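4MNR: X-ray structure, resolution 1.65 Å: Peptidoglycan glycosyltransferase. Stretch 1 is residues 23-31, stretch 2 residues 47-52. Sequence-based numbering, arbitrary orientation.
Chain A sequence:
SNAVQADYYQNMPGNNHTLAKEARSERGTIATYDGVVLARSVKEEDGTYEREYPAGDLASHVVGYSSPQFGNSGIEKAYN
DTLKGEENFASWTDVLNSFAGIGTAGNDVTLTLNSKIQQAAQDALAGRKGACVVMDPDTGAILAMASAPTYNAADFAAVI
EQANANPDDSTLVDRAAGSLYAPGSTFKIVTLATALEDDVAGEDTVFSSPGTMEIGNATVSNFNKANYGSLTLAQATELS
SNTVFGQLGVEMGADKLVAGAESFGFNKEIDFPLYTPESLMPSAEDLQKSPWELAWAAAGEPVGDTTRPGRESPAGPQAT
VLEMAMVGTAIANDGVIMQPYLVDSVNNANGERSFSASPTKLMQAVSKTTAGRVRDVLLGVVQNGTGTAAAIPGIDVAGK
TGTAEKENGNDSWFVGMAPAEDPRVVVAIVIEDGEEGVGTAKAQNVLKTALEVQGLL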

# COMPACT_ATOMS: atom_id res chain seq x y z
N ALA A 23 1.48 28.90 21.84
CA ALA A 23 2.41 28.86 22.96
C ALA A 23 1.67 28.93 24.30
O ALA A 23 2.15 28.41 25.31
N ARG A 24 0.50 29.56 24.29
CA ARG A 24 -0.22 29.87 25.52
C ARG A 24 -1.30 28.87 25.92
O ARG A 24 -1.65 28.76 27.10
N SER A 25 -1.85 28.15 24.95
CA SER A 25 -2.97 27.25 25.21
C SER A 25 -2.65 25.79 24.91
O SER A 25 -1.73 25.49 24.14
N GLU A 26 -3.41 24.88 25.52
CA GLU A 26 -3.13 23.45 25.38
C GLU A 26 -3.52 22.91 24.02
O GLU A 26 -4.70 22.79 23.69
N ARG A 27 -2.51 22.58 23.21
CA ARG A 27 -2.74 21.89 21.95
C ARG A 27 -3.40 20.53 22.22
O ARG A 27 -3.05 19.86 23.19
N GLY A 28 -4.35 20.14 21.38
CA GLY A 28 -5.06 18.88 21.58
C GLY A 28 -4.19 17.63 21.47
O GLY A 28 -3.08 17.69 20.94
N THR A 29 -4.68 16.51 21.99
CA THR A 29 -3.93 15.25 21.92
C THR A 29 -4.21 14.52 20.62
O THR A 29 -5.23 14.74 19.99
N ILE A 30 -3.27 13.67 20.22
CA ILE A 30 -3.47 12.74 19.11
C ILE A 30 -3.29 11.36 19.71
O ILE A 30 -2.30 11.12 20.40
N ALA A 31 -4.24 10.46 19.46
CA ALA A 31 -4.21 9.13 20.07
C ALA A 31 -4.70 8.08 19.07
O ALA A 31 -5.43 8.39 18.14
N GLY A 47 4.09 28.10 33.19
CA GLY A 47 2.73 28.18 32.69
C GLY A 47 2.64 28.01 31.19
O GLY A 47 1.55 28.09 30.61
N THR A 48 3.78 27.78 30.55
CA THR A 48 3.82 27.56 29.11
C THR A 48 3.50 26.09 28.82
O THR A 48 3.43 25.27 29.74
N TYR A 49 3.28 25.77 27.55
CA TYR A 49 3.01 24.39 27.14
C TYR A 49 4.11 23.84 26.23
O TYR A 49 4.64 24.55 25.38
N GLU A 50 4.43 22.56 26.43
CA GLU A 50 5.42 21.89 25.60
C GLU A 50 4.83 20.59 25.07
O GLU A 50 4.06 19.92 25.77
N ARG A 51 5.18 20.25 23.84
CA ARG A 51 4.65 19.06 23.19
C ARG A 51 5.41 17.81 23.65
O ARG A 51 6.64 17.81 23.68
N GLU A 52 4.68 16.77 24.02
CA GLU A 52 5.29 15.50 24.40
C GLU A 52 4.86 14.40 23.43
O GLU A 52 3.70 14.37 23.01

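Two side chains of the second stretch, R51 and Y49, account for about half of the 414 Å² buried between the segments. They lie two residues apart in a strand, and each engages a different part of the first stretch, which is largely irregular here and becomes a strand only at I30 and A31.

R51 is the more extensively covered, with 108 Å² lost to the contact. Its CA-to-CB bond points sideways, but the chain turns through chi1 t, chi2 p and chi3 t and brings its guanidinium against the backbone of R27 and G28. There the group grips the carbonyl of G28 with both terminal nitrogens: R51 NH1 and R51 NH2 each donate a hydrogen bond to G28 O at 2.9 Å, with N-H...O angles of 145° and 142°. This forked arrangement requires the oxygen to sit at the edge of the guanidinium, close to its plane, and leaves the faces free for packing. One face is covered by R27, whose CD lies 3.5 Å from R51 CZ. At the edge, I30 CD1 approaches R51 NH2 to 3.9 Å; the I30 side chain starts out sideways, and its m,t rotamer carries the terminal methyl nearer.

R27 points toward the second stretch and is extended, with chi1 to chi3 all t. Its aliphatic portion thus lies across R51 while two like charges come close, R27 NE being 3.7 Å from R51 NH2. Both guanidinium groups also have hydrogen-bonding partners elsewhere in the structure.

Y49 contributes 97 Å² and points toward the first stretch. With chi1 m and chi2 at -91°, its ring presents one face to the S25–E26 backbone, where S25 C is 3.8 Å from Y49 CD2. The E26 side chain, in a t,t rotamer, adds a CH-pi contact: E26 CB lies 4.0 Å from the Y49 ring centroid, 30° off the ring normal, so the methylene sits off-centre over the ring. At the ring edge, R24 O approaches Y49 CE2 to 3.6 Å. The side chains of R24 and S25 leave their CA atoms in the direction away from the second stretch, so it is their backbone that meets the ring.

Beside Y49, T48 adopts chi1 t and donates a weak hydrogen bond from T48 OG1 to A23 O, 3.4 Å away. The same carbonyl oxygen, A23 O, lies 3.6 Å from Y49 N, yet this amide is buried by the contact without a hydrogen-bonding partner in the model.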

# COMPACT_ATOMS: atom_id res chain seq x y z
CB ALA A 23 3.42 30.00 22.85
CB ARG A 24 -0.84 31.27 25.42
CG ARG A 24 0.13 32.39 25.13
CD ARG A 24 -0.46 33.70 25.60
NE ARG A 24 0.15 34.87 24.98
CZ ARG A 24 -0.42 36.07 24.95
NH1 ARG A 24 -1.61 36.25 25.51
NH2 ARG A 24 0.19 37.09 24.36
CB SER A 25 -4.20 27.70 24.42
OG SER A 25 -3.84 28.12 23.12
CB GLU A 26 -3.84 22.64 26.47
CG GLU A 26 -3.45 21.17 26.47
CD GLU A 26 -4.37 20.31 27.32
OE1 GLU A 26 -4.49 19.10 27.02
OE2 GLU A 26 -4.96 20.84 28.28
CB ARG A 27 -1.41 21.72 21.22
CG ARG A 27 -1.51 21.17 19.82
CD ARG A 27 -0.13 21.19 19.18
NE ARG A 27 -0.14 20.62 17.84
CZ ARG A 27 -0.35 21.32 16.73
NH1 ARG A 27 -0.60 22.62 16.79
NH2 ARG A 27 -0.33 20.70 15.55
CB THR A 29 -4.30 14.30 23.07
OG1 THR A 29 -5.70 14.04 23.03
CG2 THR A 29 -3.94 14.92 24.41
CB ILE A 30 -2.39 12.92 18.03
CG1 ILE A 30 -2.47 14.34 17.44
CG2 ILE A 30 -2.56 11.87 16.92
CD1 ILE A 30 -1.22 14.74 16.65
CB ALA A 31 -5.09 9.11 21.31
CB THR A 48 5.19 27.96 28.50
OG1 THR A 48 5.01 28.37 27.14
CG2 THR A 48 6.19 26.81 28.56
CB TYR A 49 1.65 24.28 26.44
CG TYR A 49 0.47 24.29 27.38
CD1 TYR A 49 -0.04 23.11 27.90
CD2 TYR A 49 -0.13 25.48 27.76
CE1 TYR A 49 -1.13 23.11 28.76
CE2 TYR A 49 -1.21 25.50 28.62
CZ TYR A 49 -1.70 24.32 29.12
OH TYR A 49 -2.78 24.35 29.97
CB GLU A 50 6.69 21.60 26.41
CG GLU A 50 7.99 21.81 25.65
CD GLU A 50 8.67 23.12 25.99
OE1 GLU A 50 8.11 24.20 25.68
OE2 GLU A 50 9.77 23.08 26.59
CB ARG A 51 4.77 19.21 21.67
CG ARG A 51 3.82 18.36 20.87
CD ARG A 51 2.37 18.71 21.15
NE ARG A 51 1.46 18.08 20.20
CZ ARG A 51 0.17 17.89 20.43
NH1 ARG A 51 -0.36 18.27 21.58
NH2 ARG A 51 -0.60 17.30 19.51
CB GLU A 52 4.87 15.09 25.80
CG GLU A 52 5.51 15.88 26.92
CD GLU A 52 5.26 15.23 28.27
OE1 GLU A 52 4.44 14.28 28.34
OE2 GLU A 52 5.89 15.66 29.27